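Local structure of ochratoxinase (Aspergillus niger, 4C65) at the interface of chains A and B and the interface of chains A and C. The protein hydrolyses the mycotoxin ochratoxin A to ochratoxin alpha and L-phenylalanine, acting as a zinc-dependent carboxypeptidase of the amidohydrolase superfamily that prefers C-terminal aromatic residues. Coordinates in Å, arbitrary orientation; residue numbers count along the deposited sequence, not the author numbering. Chains: chain A/B/C, Ochratoxinase.

Contact 1: the interface of chains A and B. Residues chain A 86, 159, 163; chain B 156, 159.
A:Leu86 and B:Pro156 supply the apolar side of this homooctamer interface, their side chains crossing at about a right angle. The leucine branch CD2 stands 4.2 Å from the proline ring carbon CD, and CG of B:Pro156 lies 4.0 Å from the backbone oxygen O of A:Leu86. With CG of A:Leu86 anti to the backbone N (chi1 -177°), the branched end runs out past B:Glu159, the two side chains sliding by each other in opposite directions. A compact, rigid proline and a branched leucine suit such shallow packing.

Among the polar groups, B:Glu159 is bent at chi2 (72°), which brings its carboxylate oxygen OE2 to 3.7 Å from the hydroxyl OG of A:Ser163, a proximity rather than a bond. That hydroxyl makes a weak hydrogen bond to the carbonyl oxygen O of A:Glu159, one turn earlier in its own helix.

Water 1 bridges the two copies of Glu159, lying 2.9 Å from the carboxylate OE2 of A:Glu159 and 2.8 Å from the backbone O of B:Glu159. The long, flexible acid of A:Glu159 suits this reach to the partner's main chain.

The interface is two-fold symmetric and pairs helix 157-164 of each chain, with helix 83-87 of chain A flanking it and its twin in chain B opposite.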
loop_
_atom_site.group_PDB
_atom_site.type_symbol
_atom_site.label_atom_id
_atom_site.label_comp_id
_atom_site.label_asym_id
_atom_site.label_seq_id
_atom_site.Cartn_x
_atom_site.Cartn_y
_atom_site.Cartn_z
ATOM N N LEU A 86 -19.481 -0.940 10.952
ATOM C CA LEU A 86 -18.089 -0.669 10.619
ATOM C C LEU A 86 -17.376 -0.019 11.795
ATOM O O LEU A 86 -16.249 -0.375 12.108
ATOM C CB LEU A 86 -18.003 0.223 9.390
ATOM C CG LEU A 86 -16.622 0.559 8.843
ATOM C CD1 LEU A 86 -16.676 0.742 7.339
ATOM C CD2 LEU A 86 -16.021 1.799 9.478
ATOM N N GLU A 159 -13.575 3.490 1.838
ATOM C CA GLU A 159 -13.674 3.066 3.232
ATOM C C GLU A 159 -14.414 1.751 3.358
ATOM O O GLU A 159 -13.986 0.867 4.101
ATOM C CB GLU A 159 -14.374 4.132 4.083
ATOM C CG GLU A 159 -13.519 5.365 4.379
ATOM C CD GLU A 159 -13.275 6.278 3.173
ATOM O OE1 GLU A 159 -13.907 6.069 2.113
ATOM O OE2 GLU A 159 -12.476 7.254 3.308
ATOM N N SER A 163 -12.595 -1.859 4.186
ATOM C CA SER A 163 -13.042 -2.679 5.304
ATOM C C SER A 163 -13.532 -4.081 4.892
ATOM O O SER A 163 -13.162 -5.064 5.506
ATOM C CB SER A 163 -14.158 -1.983 6.072
ATOM O OG SER A 163 -13.676 -0.883 6.822
ATOM N N PRO B 156 -13.200 4.521 13.496
ATOM C CA PRO B 156 -11.935 3.952 13.914
ATOM C C PRO B 156 -10.770 4.764 13.371
ATOM O O PRO B 156 -10.913 5.528 12.402
ATOM C CB PRO B 156 -11.951 2.543 13.308
ATOM C CG PRO B 156 -13.358 2.293 12.884
ATOM C CD PRO B 156 -13.938 3.630 12.589
ATOM N N GLU B 159 -9.289 4.917 9.547
ATOM C CA GLU B 159 -10.113 5.633 8.579
ATOM C C GLU B 159 -9.837 7.118 8.665
ATOM O O GLU B 159 -9.717 7.785 7.644
ATOM C CB GLU B 159 -11.610 5.362 8.819
ATOM C CG GLU B 159 -12.119 3.989 8.342
ATOM C CD GLU B 159 -11.653 2.816 9.197
ATOM O OE1 GLU B 159 -11.044 3.053 10.273
ATOM O OE2 GLU B 159 -11.884 1.656 8.786
HETATM O O HOH W 1 -10.716 6.427 5.402
#

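Contact 2: the interface of chains A and C. Residues chain A 193-194, 196-197; chain C 146-147, 151, 153.
The guanidinium of A:Arg197 meets C:Asp151 along its edge, while the ring of C:Phe153 receives the backbone oxygen O of A:Arg197 at its own edge, in plane, 3.5 Å from CD2. The guanidinium and ring planes are nearly parallel, 11° apart, but no stack forms: the ring meets the arginine's backbone O and the CG of its stem.

The arginine grips the carboxylate side-on. NE bonds to OD2 of C:Asp151 at 2.7 Å, a salt bridge, on the syn side but tilted from the carboxylate plane. NH2 bonds to OD1 at 2.9 Å; OD1 lies in the guanidinium plane, while NH2 stands above the plane of the carboxylate. The two planes are turned 49° apart. OD2 also accepts the backbone N of C:Ala147 at 2.8 Å through its anti lone pair, which should help to hold the acid in place for the arginine. The long arginine, extended from CG to NE with CG anti to the backbone N (chi1 -166°), spans from helix 185-198 to this loop.

Small groups let helix and loop close up. The methyl CB of C:Ala147 sits 3.3 Å from the carbonyl O of A:Arg193, and CG2 of C:Thr146 packs 3.8 Å from CD2 of A:Leu194. The aliphatic stem of A:Arg193 passes over the backbone O of C:Thr146.

Together the salt bridge and close packing tie chain C's loop to chain A's helix, helping hold the homooctamer together.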
loop_
_atom_site.group_PDB
_atom_site.type_symbol
_atom_site.label_atom_id
_atom_site.label_comp_id
_atom_site.label_asym_id
_atom_site.label_seq_id
_atom_site.Cartn_x
_atom_site.Cartn_y
_atom_site.Cartn_z
ATOM N N ARG A 193 -15.529 -18.332 0.302
ATOM C CA ARG A 193 -14.469 -19.066 0.974
ATOM C C ARG A 193 -14.043 -18.388 2.279
ATOM O O ARG A 193 -13.785 -19.057 3.269
ATOM C CB ARG A 193 -13.291 -19.241 0.040
ATOM C CG ARG A 193 -13.585 -20.204 -1.092
ATOM C CD ARG A 193 -12.576 -20.104 -2.232
ATOM N NE ARG A 193 -13.017 -20.917 -3.370
ATOM C CZ ARG A 193 -12.296 -21.165 -4.456
ATOM N NH1 ARG A 193 -11.077 -20.707 -4.577
ATOM N NH2 ARG A 193 -12.797 -21.923 -5.404
ATOM N N LEU A 194 -14.027 -17.064 2.307
ATOM C CA LEU A 194 -13.662 -16.357 3.526
ATOM C C LEU A 194 -14.678 -16.576 4.651
ATOM O O LEU A 194 -14.322 -16.543 5.830
ATOM C CB LEU A 194 -13.521 -14.874 3.258
ATOM C CG LEU A 194 -12.264 -14.399 2.532
ATOM C CD1 LEU A 194 -12.465 -12.974 2.048
ATOM C CD2 LEU A 194 -11.050 -14.459 3.437
ATOM N N ILE A 196 -16.559 -19.479 4.955
ATOM C CA ILE A 196 -16.284 -20.870 5.359
ATOM C C ILE A 196 -15.048 -20.886 6.264
ATOM O O ILE A 196 -15.013 -21.610 7.255
ATOM C CB ILE A 196 -16.013 -21.783 4.162
ATOM C CG1 ILE A 196 -17.227 -21.842 3.225
ATOM C CG2 ILE A 196 -15.640 -23.170 4.630
ATOM C CD1 ILE A 196 -18.431 -22.541 3.816
ATOM N N ARG A 197 -14.048 -20.085 5.897
ATOM C CA ARG A 197 -12.817 -19.951 6.688
ATOM C C ARG A 197 -13.080 -19.675 8.167
ATOM O O ARG A 197 -12.405 -20.254 9.016
ATOM C CB ARG A 197 -11.929 -18.856 6.146
ATOM C CG ARG A 197 -10.507 -18.878 6.676
ATOM C CD ARG A 197 -9.694 -17.799 5.998
ATOM N NE ARG A 197 -8.296 -17.955 6.304
ATOM C CZ ARG A 197 -7.725 -17.648 7.456
ATOM N NH1 ARG A 197 -8.385 -17.028 8.418
ATOM N NH2 ARG A 197 -6.463 -17.928 7.610
ATOM N N THR C 146 -8.494 -20.284 -0.547
ATOM C CA THR C 146 -8.812 -19.719 0.753
ATOM C C THR C 146 -9.724 -20.712 1.464
ATOM O O THR C 146 -10.630 -21.269 0.859
ATOM C CB THR C 146 -9.506 -18.357 0.605
ATOM O OG1 THR C 146 -8.566 -17.402 0.097
ATOM C CG2 THR C 146 -10.048 -17.847 1.912
ATOM N N ALA C 147 -9.446 -20.943 2.733
ATOM C CA ALA C 147 -10.188 -21.940 3.537
ATOM C C ALA C 147 -9.950 -23.375 3.060
ATOM O O ALA C 147 -10.740 -24.258 3.328
ATOM C CB ALA C 147 -11.680 -21.620 3.575
ATOM N N ASP C 151 -4.537 -23.424 3.918
ATOM C CA ASP C 151 -4.774 -22.181 4.651
ATOM C C ASP C 151 -4.389 -22.382 6.128
ATOM O O ASP C 151 -4.490 -23.494 6.656
ATOM C CB ASP C 151 -6.235 -21.738 4.497
ATOM C CG ASP C 151 -6.450 -20.276 4.808
ATOM O OD1 ASP C 151 -5.568 -19.633 5.423
ATOM O OD2 ASP C 151 -7.519 -19.761 4.446
ATOM N N PHE C 153 -5.714 -21.609 9.327
ATOM C CA PHE C 153 -6.968 -21.154 9.886
ATOM C C PHE C 153 -6.830 -20.384 11.197
ATOM O O PHE C 153 -7.677 -19.569 11.507
ATOM C CB PHE C 153 -7.919 -22.326 10.088
ATOM C CG PHE C 153 -8.503 -22.851 8.814
ATOM C CD1 PHE C 153 -7.787 -23.715 8.016
ATOM C CD2 PHE C 153 -9.795 -22.502 8.430
ATOM C CE1 PHE C 153 -8.327 -24.182 6.825
ATOM C CE2 PHE C 153 -10.344 -22.984 7.251
ATOM C CZ PHE C 153 -9.614 -23.828 6.461
#

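Contact 3: the interface of chains A and C. Residues chain A 174, 194, 197; chain C 146, 156-158, 161.
Water 2 links the backbone N of C:Ala157, 2.8 Å away, to the carbonyl oxygen O of A:Trp174 at 3.0 Å. It joins two subunits of this amidohydrolase-superfamily enzyme at the N-terminal end of helix 157-164, whose first turn has an N-H to offer; the bond from C:Ala157 is nearly straight, 164° at H.

Beside the water, the guanidinium of A:Arg197 lays one face over C:Ala157, with CA 3.6 Å above its plane and over its centre. An alanine, with its single methyl, allows this flat group to lie close to the backbone. The same methyl CB packs 3.8 Å from CD2 of A:Leu194 and lies among the arginine, leucine and tryptophan.

The indole of A:Trp174 provides a broad apolar surface for the helix. Its six-membered ring carbon CE3 comes 3.7 Å from CA of C:Gly158, where the lack of a side chain brings the ring near the main chain. Having CG anti to the backbone N (chi1 179°) directs the indole along the first turn, and its far end CH2 meets the branch CD2 of C:Leu161 at 4.1 Å, the two side chains crossing at about a right angle.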
loop_
_atom_site.group_PDB
_atom_site.type_symbol
_atom_site.label_atom_id
_atom_site.label_comp_id
_atom_site.label_asym_id
_atom_site.label_seq_id
_atom_site.Cartn_x
_atom_site.Cartn_y
_atom_site.Cartn_z
ATOM N N TRP A 174 -8.908 -8.850 8.519
ATOM C CA TRP A 174 -9.402 -8.745 7.154
ATOM C C TRP A 174 -10.224 -9.979 6.839
ATOM O O TRP A 174 -9.870 -11.076 7.254
ATOM C CB TRP A 174 -8.201 -8.634 6.202
ATOM C CG TRP A 174 -8.505 -8.537 4.736
ATOM C CD1 TRP A 174 -8.836 -7.415 4.034
ATOM C CD2 TRP A 174 -8.483 -9.605 3.792
ATOM N NE1 TRP A 174 -9.016 -7.717 2.717
ATOM C CE2 TRP A 174 -8.803 -9.057 2.536
ATOM C CE3 TRP A 174 -8.204 -10.959 3.884
ATOM C CZ2 TRP A 174 -8.843 -9.807 1.398
ATOM C CZ3 TRP A 174 -8.250 -11.716 2.740
ATOM C CH2 TRP A 174 -8.579 -11.141 1.512
ATOM N N LEU A 194 -14.027 -17.064 2.307
ATOM C CA LEU A 194 -13.662 -16.357 3.526
ATOM C C LEU A 194 -14.678 -16.576 4.651
ATOM O O LEU A 194 -14.322 -16.543 5.830
ATOM C CB LEU A 194 -13.521 -14.874 3.258
ATOM C CG LEU A 194 -12.264 -14.399 2.532
ATOM C CD1 LEU A 194 -12.465 -12.974 2.048
ATOM C CD2 LEU A 194 -11.050 -14.459 3.437
ATOM N N ARG A 197 -14.048 -20.085 5.897
ATOM C CA ARG A 197 -12.817 -19.951 6.688
ATOM C C ARG A 197 -13.080 -19.675 8.167
ATOM O O ARG A 197 -12.405 -20.254 9.016
ATOM C CB ARG A 197 -11.929 -18.856 6.146
ATOM C CG ARG A 197 -10.507 -18.878 6.676
ATOM C CD ARG A 197 -9.694 -17.799 5.998
ATOM N NE ARG A 197 -8.296 -17.955 6.304
ATOM C CZ ARG A 197 -7.725 -17.648 7.456
ATOM N NH1 ARG A 197 -8.385 -17.028 8.418
ATOM N NH2 ARG A 197 -6.463 -17.928 7.610
ATOM N N THR C 146 -8.494 -20.284 -0.547
ATOM C CA THR C 146 -8.812 -19.719 0.753
ATOM C C THR C 146 -9.724 -20.712 1.464
ATOM O O THR C 146 -10.630 -21.269 0.859
ATOM C CB THR C 146 -9.506 -18.357 0.605
ATOM O OG1 THR C 146 -8.566 -17.402 0.097
ATOM C CG2 THR C 146 -10.048 -17.847 1.912
ATOM N N PRO C 156 -5.490 -14.771 11.215
ATOM C CA PRO C 156 -6.477 -14.053 10.444
ATOM C C PRO C 156 -6.114 -14.041 8.957
ATOM O O PRO C 156 -4.956 -14.239 8.584
ATOM C CB PRO C 156 -6.447 -12.645 11.044
ATOM C CG PRO C 156 -5.712 -12.758 12.323
ATOM C CD PRO C 156 -4.781 -13.897 12.156
ATOM N N ALA C 157 -7.111 -13.790 8.120
ATOM C CA ALA C 157 -6.980 -14.065 6.716
ATOM C C ALA C 157 -6.018 -13.100 6.005
ATOM O O ALA C 157 -5.359 -13.489 5.051
ATOM C CB ALA C 157 -8.346 -14.070 6.064
ATOM N N GLY C 158 -5.949 -11.854 6.466
ATOM C CA GLY C 158 -5.091 -10.872 5.831
ATOM C C GLY C 158 -3.616 -11.233 5.938
ATOM O O GLY C 158 -2.854 -11.027 4.989
ATOM N N LEU C 161 -3.056 -14.362 3.457
ATOM C CA LEU C 161 -3.056 -13.979 2.065
ATOM C C LEU C 161 -2.030 -12.892 1.731
ATOM O O LEU C 161 -1.581 -12.812 0.579
ATOM C CB LEU C 161 -4.443 -13.553 1.602
ATOM C CG LEU C 161 -5.251 -14.726 1.036
ATOM C CD1 LEU C 161 -5.964 -15.512 2.149
ATOM C CD2 LEU C 161 -6.259 -14.186 0.064
HETATM O O HOH W 2 -9.495 -13.088 9.419
#

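Contact 4: the interface of chains A and C. Residues chain A 237-240; chain C 220.
The C-terminal end of helix 225-237 and the turn that follows it, residues 238-240 of chain A, form the docking surface for one aromatic side chain, C:Phe220, which lies in a loop of the neighbouring subunit. Phenylalanine suits the place because its flat, apolar ring can lie against the main chain of the turn and the CB of A:Asn239.

The base of the side chain meets the helix end: CB of C:Phe220 is 3.4 Å from the carbonyl oxygen O of A:Arg237. The backbone of A:Gln238 and CB of A:Asn239 lie over one face of the ring. CD2 packs 3.7 Å from CA of A:Gln238, and CE2 lies 3.4 Å from that residue's backbone O. The ring's far corner, CZ, touches CB of A:Asn239 at 3.6 Å, the side-chain amide there being turned 36° from the ring plane.

A:Gln238 is bent at chi2 (-55°), which brings its amide oxygen OE1 to the rim of the ring, 3.5 Å from CD2. Its amide plane is steeply inclined to the ring, 71° away. The backbone of A:Asn239 has positive phi, a conformation that asparagine tolerates better than most residues.

At the rim of the contact, NH1 of A:Arg240 donates to the carbonyl O of A:Gln238 at 2.7 Å, in both the carbonyl and guanidinium planes. This bond within chain A probably braces the peptide against which the ring lies.

The contact secures a loop of chain C against chain A, contributing to assembly of the homooctamer.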
loop_
_atom_site.group_PDB
_atom_site.type_symbol
_atom_site.label_atom_id
_atom_site.label_comp_id
_atom_site.label_asym_id
_atom_site.label_seq_id
_atom_site.Cartn_x
_atom_site.Cartn_y
_atom_site.Cartn_z
ATOM N N ARG A 237 -20.044 -27.026 -2.449
ATOM C CA ARG A 237 -18.854 -27.882 -2.400
ATOM C C ARG A 237 -18.406 -28.182 -0.967
ATOM O O ARG A 237 -17.808 -29.207 -0.720
ATOM C CB ARG A 237 -17.735 -27.275 -3.225
ATOM C CG ARG A 237 -16.644 -28.252 -3.606
ATOM C CD ARG A 237 -16.017 -27.869 -4.912
ATOM N NE ARG A 237 -15.620 -26.490 -4.816
ATOM C CZ ARG A 237 -16.013 -25.498 -5.609
ATOM N NH1 ARG A 237 -16.797 -25.668 -6.677
ATOM N NH2 ARG A 237 -15.567 -24.298 -5.312
ATOM N N GLN A 238 -18.767 -27.310 -0.029
ATOM C CA GLN A 238 -18.492 -27.539 1.356
ATOM C C GLN A 238 -19.777 -27.875 2.134
ATOM O O GLN A 238 -19.821 -27.762 3.360
ATOM C CB GLN A 238 -17.787 -26.310 1.975
ATOM C CG GLN A 238 -16.524 -25.864 1.252
ATOM C CD GLN A 238 -15.520 -26.982 1.121
ATOM O OE1 GLN A 238 -15.269 -27.727 2.071
ATOM N NE2 GLN A 238 -14.907 -27.080 -0.029
ATOM N N ASN A 239 -20.808 -28.318 1.423
ATOM C CA ASN A 239 -22.063 -28.722 2.043
ATOM C C ASN A 239 -22.780 -27.625 2.793
ATOM O O ASN A 239 -23.376 -27.865 3.860
ATOM C CB ASN A 239 -21.872 -29.958 2.936
ATOM C CG ASN A 239 -22.341 -31.233 2.257
ATOM O OD1 ASN A 239 -22.268 -31.370 1.043
ATOM N ND2 ASN A 239 -22.747 -32.189 3.046
ATOM N N ARG A 240 -22.721 -26.411 2.239
ATOM C CA ARG A 240 -23.544 -25.319 2.732
ATOM C C ARG A 240 -24.628 -25.021 1.668
ATOM O O ARG A 240 -24.409 -25.209 0.483
ATOM C CB ARG A 240 -22.731 -24.084 2.964
ATOM C CG ARG A 240 -22.076 -23.997 4.320
ATOM C CD ARG A 240 -21.028 -25.068 4.551
ATOM N NE ARG A 240 -20.230 -24.723 5.716
ATOM C CZ ARG A 240 -19.215 -25.435 6.196
ATOM N NH1 ARG A 240 -18.846 -26.575 5.639
ATOM N NH2 ARG A 240 -18.558 -24.965 7.238
ATOM N N PHE C 220 -14.887 -33.327 1.574
ATOM C CA PHE C 220 -15.337 -32.322 0.618
ATOM C C PHE C 220 -14.194 -31.927 -0.329
ATOM O O PHE C 220 -13.033 -31.851 0.058
ATOM C CB PHE C 220 -15.850 -31.077 1.314
ATOM C CG PHE C 220 -16.937 -31.323 2.315
ATOM C CD1 PHE C 220 -17.772 -32.437 2.231
ATOM C CD2 PHE C 220 -17.158 -30.406 3.342
ATOM C CE1 PHE C 220 -18.777 -32.628 3.160
ATOM C CE2 PHE C 220 -18.173 -30.599 4.271
ATOM C CZ PHE C 220 -18.985 -31.707 4.172
#

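Chain A meets chain B in contact 1 and chain C in contacts 2, 3 and 4. Contacts 2 and 3, with centres of their C-alpha atoms about 6 Å apart, form one continuous patch sharing A:Leu194, A:Arg197 and C:Thr146. Contact 4 extends it, its centre about 12 Å from that of contact 2. The centre of contact 1 lies about 18 Å from that of contact 3, yet helix 157-164 serves both: those of chains A and B pair in contact 1, and that of chain C packs against chain A in contact 3. Repeated in every copy, this helix would take part in both interfaces of the octamer.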